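Local coordinates for transcription regulator PadR N-terminal domain-containing protein (Streptococcus mutans, PDB 3L9F) that is probably a PadR-family transcription regulator that binds DNA through an N-terminal winged-helix domain and pairs with a second copy through its C-terminal helices, at residues Asn56-Leu59 and Gln60-Ser64; Lys127-Phe130 and Leu131-Leu134; Glu152-Arg155 and Lys156-Lys159. All blocks are in the same frame, centred on the assembly; numbering follows the deposited sequence.

Contact 1: Asn56-Leu59 and Gln60-Ser64; sequences NDIL and QNQLS
Ile58 O takes two backbone N-H groups at once, from Gln62 and from Leu63, each 2.9 Å away from it. They reach it differently: Leu63 N lies nearly in line with the carbonyl bond, at a C=O...N angle of 167°, whereas Gln62 N stands above the carbonyl plane and makes the more bent bond. The i to i+5 bond from Leu63 marks a wider, pi-type turn at 60-62, near the C-terminal end of the helix. Two residues earlier the spacing is the ordinary i to i+4, with Gln60 N 2.8 Å from Asn56 O in a nearly straight bond.

The wide turn sets Leu63 beside Ile58, the two side chains pointing the same way. The CG2 branch of Ile58 is anti to its backbone N, and this methyl comes within 3.5 Å of Leu63 CG. On the other branch, Ile58 CG1 has the amide oxygen OE1 of Gln62 at 3.6 Å. Further round, Gln60 CG lies beside its own backbone N (chi1 -61°), which brings it to 3.5 Å from Asn56 OD1; the bend at chi2 then turns the amide, leaving the two amide planes 14° apart.

Ile58, Leu59 and Leu63 turn to helix 37-44, meeting Ile40 and Ile44, and Leu63 also packs on Phe135 of the second subunit. Gln62 touches Asn166 and Trp170, while Ser64 OG bonds to Arg162, so this helix end is seated against helix 142-172.

Contact 2: Lys127-Phe130 and Leu131-Leu134; sequences KSDF and LMRL
Asp129 and Arg133, one turn apart, form a two-pronged salt bridge: Arg133 NE is 2.8 Å from Asp129 OD1, and Arg133 NH1 is 2.9 Å from Asp129 OD2. Carboxylate and guanidinium are turned 59° against each other, so the grip is not flat. OD1 lies in the guanidinium plane but is itself met from above the carboxylate plane, while OD2 takes NH1 on its syn side, in a more bent bond tilted from both planes. A bend at chi2 (-49°) folds the arginine back along the helix to reach the acid.

The first turn is set by Ser128, the N-cap, whose OG accepts from Leu131 N at 3.1 Å in an almost straight bond. The same hydroxyl oxygen lies 3.3 Å from Leu131 CG. On another flank the Phe130 ring runs obliquely past Leu131 and Leu134, with CZ 3.9 Å from Leu134 CD2.

Beyond the helix, Asp129 OD1 is also hydrogen-bonded to Tyr116 OH and OD2 to Asn122 N of the second subunit, and Arg133 gives NH2 to Ser119 O and makes a cation-pi contact with Tyr116 of that subunit. The buried charges probably offset each other across the turn, and the partner chain's polar groups would help keep the carboxylate ionised at the dimer interface.

Contact 3: Glu152-Arg155 and Lys156-Lys159; sequences EIER and KEEK
Helix 142-172, most of which is predicted to be coiled coil, carries a salt-bridge network in which Glu152 is shared by Arg155 and Lys156. The arginine comes side-on and puts two nitrogens on one oxygen: NH2 is 2.7 Å from Glu152 OE1 and NE 3.1 Å from it. That oxygen lies in the guanidinium plane, while the backbone N of Glu152 lies above one face, toward its rim. The other carboxylate oxygen, OE2, takes Lys156 NZ at 2.9 Å on its anti side.

The bend of Glu152 at chi2 (79°) turns the carboxylate along the helix toward both bases; Lys156 bends at chi2 to come back to it, and a nearly eclipsed chi4 (17°) sets NZ on OE2. With its two oxygens held by different partners, the acid has little freedom to rotate. Tyr186 OH of the second subunit is hydrogen-bonded to both Lys156 NZ and Glu152 OE2, which brings the partner chain into the network.

Round the helix, Ile153 and Glu157 run side by side, with CG2 of the isoleucine 4.0 Å from the glutamate CD; these two pack on helix 178-202. Salt bridges at i to i+3 and i to i+4 are a familiar feature of alpha-helices, and here they lie on a long helix predicted to form coiled coil.

How the contacts relate
Each contact lies within a single run of chain, so none closes a long loop; the three follow in series and neither nest nor cross. Contact 1 comes first, toward the C-terminal end of helix 52-62 in the PadR-like range. The chain then passes through the rest of the winged-helix domain before contact 2, at the start of helix 129-135. Contact 3 follows on the next helix, 142-172, and touches contact 2 where Phe130 CB lies 3.7 Å from Glu152 OE1. Contact 1 stays clear of both, its nearest atoms about 6 Å from contact 3. All three have neighbours in the second subunit, and Ser64 of contact 1 bonds to Arg162 on the helix that carries contact 3.

Contact 1: Asn56-Leu59 and Gln60-Ser64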
ATOM      1  N   ASN A  56       5.340   5.208  18.116  1.00 11.52           N
ATOM      2  CA  ASN A  56       4.586   5.953  17.127  1.00 11.06           C
ATOM      3  C   ASN A  56       5.513   6.782  16.244  1.00 10.46           C
ATOM      4  O   ASN A  56       5.313   6.867  15.039  1.00  9.39           O
ATOM      5  CB  ASN A  56       3.560   6.840  17.815  1.00 10.85           C
ATOM      6  CG  ASN A  56       2.727   7.628  16.836  1.00 19.24           C
ATOM      7  OD1 ASN A  56       1.878   7.072  16.140  1.00 17.53           O
ATOM      8  ND2 ASN A  56       2.967   8.933  16.772  1.00 20.57           N
ATOM      9  N   ASP A  57       6.527   7.401  16.855  1.00 11.63           N
ATOM     10  CA  ASP A  57       7.492   8.200  16.110  1.00 10.59           C
ATOM     11  C   ASP A  57       8.178   7.316  15.064  1.00  9.23           C
ATOM     12  O   ASP A  57       8.282   7.690  13.891  1.00 10.46           O
ATOM     13  CB  ASP A  57       8.518   8.803  17.076  1.00  9.69           C
ATOM     14  CG  ASP A  57       9.431   9.834  16.427  1.00 14.19           C
ATOM     15  OD1 ASP A  57       9.313  10.113  15.215  1.00 14.94           O
ATOM     16  OD2 ASP A  57      10.278  10.378  17.162  1.00 12.33           O
ATOM     17  N   ILE A  58       8.629   6.137  15.489  1.00  8.92           N
ATOM     18  CA  ILE A  58       9.296   5.206  14.582  1.00  9.77           C
ATOM     19  C   ILE A  58       8.368   4.807  13.441  1.00  9.20           C
ATOM     20  O   ILE A  58       8.748   4.880  12.282  1.00 10.49           O
ATOM     21  CB  ILE A  58       9.777   3.957  15.309  1.00  9.32           C
ATOM     22  CG1 ILE A  58      10.904   4.353  16.274  1.00  8.30           C
ATOM     23  CG2 ILE A  58      10.260   2.899  14.302  1.00  8.43           C
ATOM     24  CD1 ILE A  58      11.279   3.295  17.273  1.00  8.52           C
ATOM     25  N   LEU A  59       7.152   4.395  13.779  1.00 10.79           N
ATOM     26  CA  LEU A  59       6.215   3.918  12.761  1.00 13.07           C
ATOM     27  C   LEU A  59       5.802   5.029  11.800  1.00 17.85           C
ATOM     28  O   LEU A  59       5.841   4.837  10.582  1.00 13.81           O
ATOM     29  CB  LEU A  59       4.986   3.278  13.411  1.00 13.95           C
ATOM     30  CG  LEU A  59       4.037   2.579  12.446  1.00 25.36           C
ATOM     31  CD1 LEU A  59       4.718   1.327  11.895  1.00 23.03           C
ATOM     32  CD2 LEU A  59       2.750   2.225  13.163  1.00 29.61           C
ATOM     33  N   GLN A  60       5.424   6.193  12.331  1.00 11.60           N
ATOM     34  CA  GLN A  60       4.989   7.302  11.479  1.00 11.84           C
ATOM     35  C   GLN A  60       6.116   7.959  10.700  1.00 14.28           C
ATOM     36  O   GLN A  60       5.930   8.344   9.553  1.00 17.01           O
ATOM     37  CB  GLN A  60       4.267   8.382  12.289  1.00 12.54           C
ATOM     38  CG  GLN A  60       3.013   7.900  12.988  1.00 18.50           C
ATOM     39  CD  GLN A  60       1.972   7.407  12.003  1.00 24.58           C
ATOM     40  OE1 GLN A  60       1.584   8.129  11.082  1.00 33.06           O
ATOM     41  NE2 GLN A  60       1.514   6.179  12.189  1.00 28.86           N
ATOM     42  N   ASN A  61       7.282   8.102  11.322  1.00 11.44           N
ATOM     43  CA  ASN A  61       8.323   8.960  10.756  1.00 12.46           C
ATOM     44  C   ASN A  61       9.550   8.239  10.218  1.00 15.21           C
ATOM     45  O   ASN A  61      10.291   8.797   9.413  1.00 30.92           O
ATOM     46  CB  ASN A  61       8.746  10.018  11.772  1.00 14.99           C
ATOM     47  CG  ASN A  61       7.591  10.894  12.214  1.00 20.10           C
ATOM     48  OD1 ASN A  61       7.396  11.130  13.410  1.00 20.90           O
ATOM     49  ND2 ASN A  61       6.799  11.361  11.252  1.00 13.11           N
ATOM     50  N   GLN A  62       9.782   7.011  10.666  1.00 10.63           N
ATOM     51  CA  GLN A  62      10.979   6.306  10.250  1.00  8.96           C
ATOM     52  C   GLN A  62      10.674   5.171   9.284  1.00 16.00           C
ATOM     53  O   GLN A  62      11.338   5.027   8.262  1.00 14.41           O
ATOM     54  CB  GLN A  62      11.731   5.760  11.464  1.00 10.72           C
ATOM     55  CG  GLN A  62      12.269   6.852  12.386  1.00 12.64           C
ATOM     56  CD  GLN A  62      13.285   6.305  13.373  1.00 15.54           C
ATOM     57  OE1 GLN A  62      13.263   5.117  13.702  1.00 16.60           O
ATOM     58  NE2 GLN A  62      14.202   7.159  13.823  1.00 16.16           N
ATOM     59  N   LEU A  63       9.656   4.381   9.602  1.00  9.18           N
ATOM     60  CA  LEU A  63       9.397   3.158   8.853  1.00 11.63           C
ATOM     61  C   LEU A  63       8.280   3.321   7.827  1.00 12.84           C
ATOM     62  O   LEU A  63       7.903   2.370   7.147  1.00 12.37           O
ATOM     63  CB  LEU A  63       9.073   2.014   9.819  1.00 11.25           C
ATOM     64  CG  LEU A  63      10.081   1.790  10.958  1.00 12.82           C
ATOM     65  CD1 LEU A  63       9.814   0.459  11.666  1.00 12.10           C
ATOM     66  CD2 LEU A  63      11.521   1.848  10.447  1.00 13.15           C
ATOM     67  N   SER A  64       7.757   4.528   7.690  1.00  9.30           N
ATOM     68  CA  SER A  64       6.637   4.731   6.785  1.00 11.70           C
ATOM     69  C   SER A  64       6.945   4.473   5.299  1.00 15.48           C
ATOM     70  O   SER A  64       6.020   4.392   4.485  1.00 15.25           O
ATOM     71  CB  SER A  64       6.057   6.132   6.965  1.00 14.83           C
ATOM     72  OG  SER A  64       6.998   7.119   6.587  1.00 20.01           O
TER

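Contact 2: Lys127-Phe130 and Leu131-Leu134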
ATOM      1  N   LYS A 127      -2.381   0.597  -2.069  1.00 12.82           N
ATOM      2  CA  LYS A 127      -3.647   1.189  -2.459  1.00 11.57           C
ATOM      3  C   LYS A 127      -3.428   2.680  -2.574  1.00 13.92           C
ATOM      4  O   LYS A 127      -3.181   3.363  -1.578  1.00 14.73           O
ATOM      5  CB  LYS A 127      -4.730   0.858  -1.428  1.00 13.06           C
ATOM      6  CG  LYS A 127      -4.795  -0.629  -1.115  1.00 21.99           C
ATOM      7  CD  LYS A 127      -6.125  -1.087  -0.527  1.00 26.34           C
ATOM      8  CE  LYS A 127      -6.267  -0.733   0.927  1.00 32.23           C
ATOM      9  NZ  LYS A 127      -7.476  -1.389   1.502  1.00 40.49           N
ATOM     10  N   SER A 128      -3.473   3.181  -3.800  1.00 10.83           N
ATOM     11  CA  SER A 128      -3.192   4.582  -4.046  1.00 11.94           C
ATOM     12  C   SER A 128      -4.461   5.330  -4.395  1.00 12.18           C
ATOM     13  O   SER A 128      -5.036   5.115  -5.464  1.00 12.00           O
ATOM     14  CB  SER A 128      -2.168   4.750  -5.173  1.00 12.15           C
ATOM     15  OG  SER A 128      -2.009   6.126  -5.500  1.00 13.91           O
ATOM     16  N   ASP A 129      -4.888   6.217  -3.501  1.00 10.98           N
ATOM     17  CA  ASP A 129      -6.052   7.042  -3.768  1.00 14.67           C
ATOM     18  C   ASP A 129      -5.758   7.999  -4.914  1.00 13.84           C
ATOM     19  O   ASP A 129      -6.622   8.247  -5.759  1.00 15.29           O
ATOM     20  CB  ASP A 129      -6.453   7.822  -2.516  1.00 15.45           C
ATOM     21  CG  ASP A 129      -7.843   8.411  -2.614  1.00 19.70           C
ATOM     22  OD1 ASP A 129      -8.626   7.969  -3.481  1.00 18.53           O
ATOM     23  OD2 ASP A 129      -8.155   9.319  -1.817  1.00 20.66           O
ATOM     24  N   PHE A 130      -4.545   8.547  -4.937  1.00 13.77           N
ATOM     25  CA  PHE A 130      -4.145   9.450  -6.008  1.00 13.28           C
ATOM     26  C   PHE A 130      -4.361   8.794  -7.372  1.00 15.17           C
ATOM     27  O   PHE A 130      -5.018   9.361  -8.243  1.00 12.74           O
ATOM     28  CB  PHE A 130      -2.680   9.869  -5.865  1.00 12.66           C
ATOM     29  CG  PHE A 130      -2.132  10.565  -7.080  1.00 14.70           C
ATOM     30  CD1 PHE A 130      -2.526  11.861  -7.395  1.00 12.60           C
ATOM     31  CD2 PHE A 130      -1.226   9.923  -7.909  1.00 11.93           C
ATOM     32  CE1 PHE A 130      -2.026  12.496  -8.511  1.00 14.52           C
ATOM     33  CE2 PHE A 130      -0.732  10.544  -9.026  1.00 15.81           C
ATOM     34  CZ  PHE A 130      -1.131  11.840  -9.328  1.00 14.03           C
ATOM     35  N   LEU A 131      -3.794   7.608  -7.564  1.00 13.02           N
ATOM     36  CA  LEU A 131      -3.935   6.929  -8.854  1.00 15.97           C
ATOM     37  C   LEU A 131      -5.406   6.648  -9.163  1.00 14.48           C
ATOM     38  O   LEU A 131      -5.850   6.802 -10.304  1.00 15.55           O
ATOM     39  CB  LEU A 131      -3.122   5.638  -8.875  1.00 14.51           C
ATOM     40  CG  LEU A 131      -1.608   5.847  -8.802  1.00 11.19           C
ATOM     41  CD1 LEU A 131      -0.920   4.496  -8.855  1.00 13.75           C
ATOM     42  CD2 LEU A 131      -1.139   6.728  -9.949  1.00 12.16           C
ATOM     43  N   MET A 132      -6.166   6.259  -8.138  1.00 10.76           N
ATOM     44  CA  MET A 132      -7.585   5.979  -8.319  1.00 13.15           C
ATOM     45  C   MET A 132      -8.291   7.199  -8.909  1.00 14.57           C
ATOM     46  O   MET A 132      -9.087   7.066  -9.840  1.00 11.88           O
ATOM     47  CB  MET A 132      -8.218   5.564  -6.985  1.00 13.22           C
ATOM     48  CG  MET A 132      -9.658   5.102  -7.065  1.00 20.11           C
ATOM     49  SD  MET A 132     -10.851   6.460  -6.954  1.00 22.48           S
ATOM     50  CE  MET A 132     -12.363   5.534  -6.651  1.00 19.22           C
ATOM     51  N   ARG A 133      -7.988   8.386  -8.378  1.00 12.88           N
ATOM     52  CA  ARG A 133      -8.656   9.606  -8.829  1.00 11.87           C
ATOM     53  C   ARG A 133      -8.384   9.831 -10.307  1.00 18.39           C
ATOM     54  O   ARG A 133      -9.279  10.197 -11.070  1.00 18.68           O
ATOM     55  CB  ARG A 133      -8.179  10.830  -8.038  1.00 13.97           C
ATOM     56  CG  ARG A 133      -8.299  10.707  -6.533  1.00 13.87           C
ATOM     57  CD  ARG A 133      -9.674  10.212  -6.102  1.00 15.19           C
ATOM     58  NE  ARG A 133      -9.789  10.211  -4.646  1.00 15.98           N
ATOM     59  CZ  ARG A 133     -10.218  11.248  -3.931  1.00 17.00           C
ATOM     60  NH1 ARG A 133     -10.272  11.166  -2.612  1.00 16.21           N
ATOM     61  NH2 ARG A 133     -10.591  12.367  -4.539  1.00 14.55           N
ATOM     62  N   LEU A 134      -7.136   9.634 -10.712  1.00 13.14           N
ATOM     63  CA  LEU A 134      -6.801   9.777 -12.124  1.00 18.54           C
ATOM     64  C   LEU A 134      -7.444   8.675 -12.980  1.00 17.28           C
ATOM     65  O   LEU A 134      -7.928   8.943 -14.081  1.00 19.86           O
ATOM     66  CB  LEU A 134      -5.284   9.820 -12.321  1.00 14.61           C
ATOM     67  CG  LEU A 134      -4.665  11.222 -12.324  1.00 17.31           C
ATOM     68  CD1 LEU A 134      -4.975  11.961 -11.023  1.00 16.44           C
ATOM     69  CD2 LEU A 134      -3.170  11.134 -12.555  1.00 17.44           C
TER

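Contact 3: Glu152-Arg155 and Lys156-Lys159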
ATOM      1  N   GLU A 152       0.457  15.662  -5.193  1.00 18.35           N
ATOM      2  CA  GLU A 152       1.122  14.370  -5.066  1.00 18.87           C
ATOM      3  C   GLU A 152       2.629  14.532  -5.174  1.00 16.89           C
ATOM      4  O   GLU A 152       3.383  13.860  -4.465  1.00 19.38           O
ATOM      5  CB  GLU A 152       0.625  13.384  -6.123  1.00 19.18           C
ATOM      6  CG  GLU A 152       1.424  12.084  -6.175  1.00 16.17           C
ATOM      7  CD  GLU A 152       1.044  11.102  -5.079  1.00 18.41           C
ATOM      8  OE1 GLU A 152       0.189  11.428  -4.227  1.00 21.05           O
ATOM      9  OE2 GLU A 152       1.609   9.992  -5.071  1.00 23.34           O
ATOM     10  N   ILE A 153       3.081  15.400  -6.072  1.00 16.79           N
ATOM     11  CA  ILE A 153       4.523  15.662  -6.172  1.00 18.72           C
ATOM     12  C   ILE A 153       5.054  16.144  -4.821  1.00 16.99           C
ATOM     13  O   ILE A 153       6.110  15.697  -4.358  1.00 17.88           O
ATOM     14  CB  ILE A 153       4.868  16.683  -7.277  1.00 19.87           C
ATOM     15  CG1 ILE A 153       4.621  16.080  -8.657  1.00 23.68           C
ATOM     16  CG2 ILE A 153       6.334  17.115  -7.184  1.00 19.86           C
ATOM     17  CD1 ILE A 153       4.773  17.071  -9.787  1.00 21.72           C
ATOM     18  N   GLU A 154       4.314  17.044  -4.178  1.00 21.23           N
ATOM     19  CA  GLU A 154       4.714  17.540  -2.862  1.00 19.12           C
ATOM     20  C   GLU A 154       4.759  16.426  -1.817  1.00 21.16           C
ATOM     21  O   GLU A 154       5.643  16.402  -0.957  1.00 18.45           O
ATOM     22  CB  GLU A 154       3.795  18.672  -2.410  1.00 23.16           C
ATOM     23  CG  GLU A 154       3.897  19.897  -3.294  1.00 27.61           C
ATOM     24  CD  GLU A 154       2.826  20.930  -2.990  1.00 44.37           C
ATOM     25  OE1 GLU A 154       2.043  20.719  -2.035  1.00 44.49           O
ATOM     26  OE2 GLU A 154       2.769  21.955  -3.710  1.00 51.32           O
ATOM     27  N   ARG A 155       3.815  15.496  -1.890  1.00 15.90           N
ATOM     28  CA  ARG A 155       3.819  14.385  -0.954  1.00 18.06           C
ATOM     29  C   ARG A 155       5.064  13.531  -1.143  1.00 19.21           C
ATOM     30  O   ARG A 155       5.687  13.103  -0.163  1.00 20.30           O
ATOM     31  CB  ARG A 155       2.542  13.550  -1.070  1.00 20.13           C
ATOM     32  CG  ARG A 155       1.351  14.191  -0.369  1.00 26.96           C
ATOM     33  CD  ARG A 155       0.177  13.227  -0.248  1.00 31.48           C
ATOM     34  NE  ARG A 155      -0.356  12.876  -1.557  1.00 31.79           N
ATOM     35  CZ  ARG A 155      -1.360  13.516  -2.152  1.00 31.42           C
ATOM     36  NH1 ARG A 155      -1.948  14.542  -1.546  1.00 34.01           N
ATOM     37  NH2 ARG A 155      -1.775  13.131  -3.352  1.00 23.55           N
ATOM     38  N   LYS A 156       5.441  13.300  -2.400  1.00 16.97           N
ATOM     39  CA  LYS A 156       6.634  12.514  -2.684  1.00 21.22           C
ATOM     40  C   LYS A 156       7.870  13.253  -2.193  1.00 18.68           C
ATOM     41  O   LYS A 156       8.803  12.643  -1.683  1.00 16.14           O
ATOM     42  CB  LYS A 156       6.766  12.209  -4.175  1.00 18.73           C
ATOM     43  CG  LYS A 156       5.626  11.361  -4.744  1.00 20.03           C
ATOM     44  CD  LYS A 156       5.660   9.947  -4.170  1.00 24.15           C
ATOM     45  CE  LYS A 156       4.685   9.042  -4.908  1.00 30.49           C
ATOM     46  NZ  LYS A 156       4.312   9.672  -6.207  1.00 29.31           N
ATOM     47  N   GLU A 157       7.879  14.570  -2.339  1.00 20.11           N
ATOM     48  CA  GLU A 157       9.028  15.343  -1.876  1.00 20.46           C
ATOM     49  C   GLU A 157       9.194  15.243  -0.367  1.00 17.34           C
ATOM     50  O   GLU A 157      10.316  15.070   0.134  1.00 17.20           O
ATOM     51  CB  GLU A 157       8.929  16.793  -2.351  1.00 17.82           C
ATOM     52  CG  GLU A 157       9.412  16.963  -3.782  1.00 25.14           C
ATOM     53  CD  GLU A 157       9.017  18.287  -4.400  1.00 33.22           C
ATOM     54  OE1 GLU A 157       8.082  18.934  -3.887  1.00 28.51           O
ATOM     55  OE2 GLU A 157       9.640  18.673  -5.415  1.00 33.84           O
ATOM     56  N   GLU A 158       8.074  15.321   0.354  1.00 16.70           N
ATOM     57  CA  GLU A 158       8.082  15.192   1.806  1.00 20.83           C
ATOM     58  C   GLU A 158       8.619  13.825   2.234  1.00 22.36           C
ATOM     59  O   GLU A 158       9.403  13.724   3.180  1.00 18.92           O
ATOM     60  CB  GLU A 158       6.675  15.379   2.366  1.00 26.87           C
ATOM     61  CG  GLU A 158       6.623  16.134   3.695  1.00 38.99           C
ATOM     62  CD  GLU A 158       7.516  15.530   4.771  1.00 48.68           C
ATOM     63  OE1 GLU A 158       8.694  15.946   4.879  1.00 48.43           O
ATOM     64  OE2 GLU A 158       7.038  14.649   5.520  1.00 52.35           O
ATOM     65  N   LYS A 159       8.193  12.773   1.542  1.00 15.11           N
ATOM     66  CA  LYS A 159       8.652  11.422   1.894  1.00 14.92           C
ATOM     67  C   LYS A 159      10.127  11.208   1.569  1.00 12.72           C
ATOM     68  O   LYS A 159      10.851  10.573   2.333  1.00 13.48           O
ATOM     69  CB  LYS A 159       7.792  10.352   1.217  1.00 18.33           C
ATOM     70  CG  LYS A 159       6.360  10.335   1.732  1.00 22.42           C
ATOM     71  CD  LYS A 159       5.482   9.394   0.913  1.00 25.65           C
ATOM     72  CE  LYS A 159       4.046   9.416   1.409  1.00 22.14           C
ATOM     73  NZ  LYS A 159       3.209   8.449   0.652  1.00 39.23           N
TER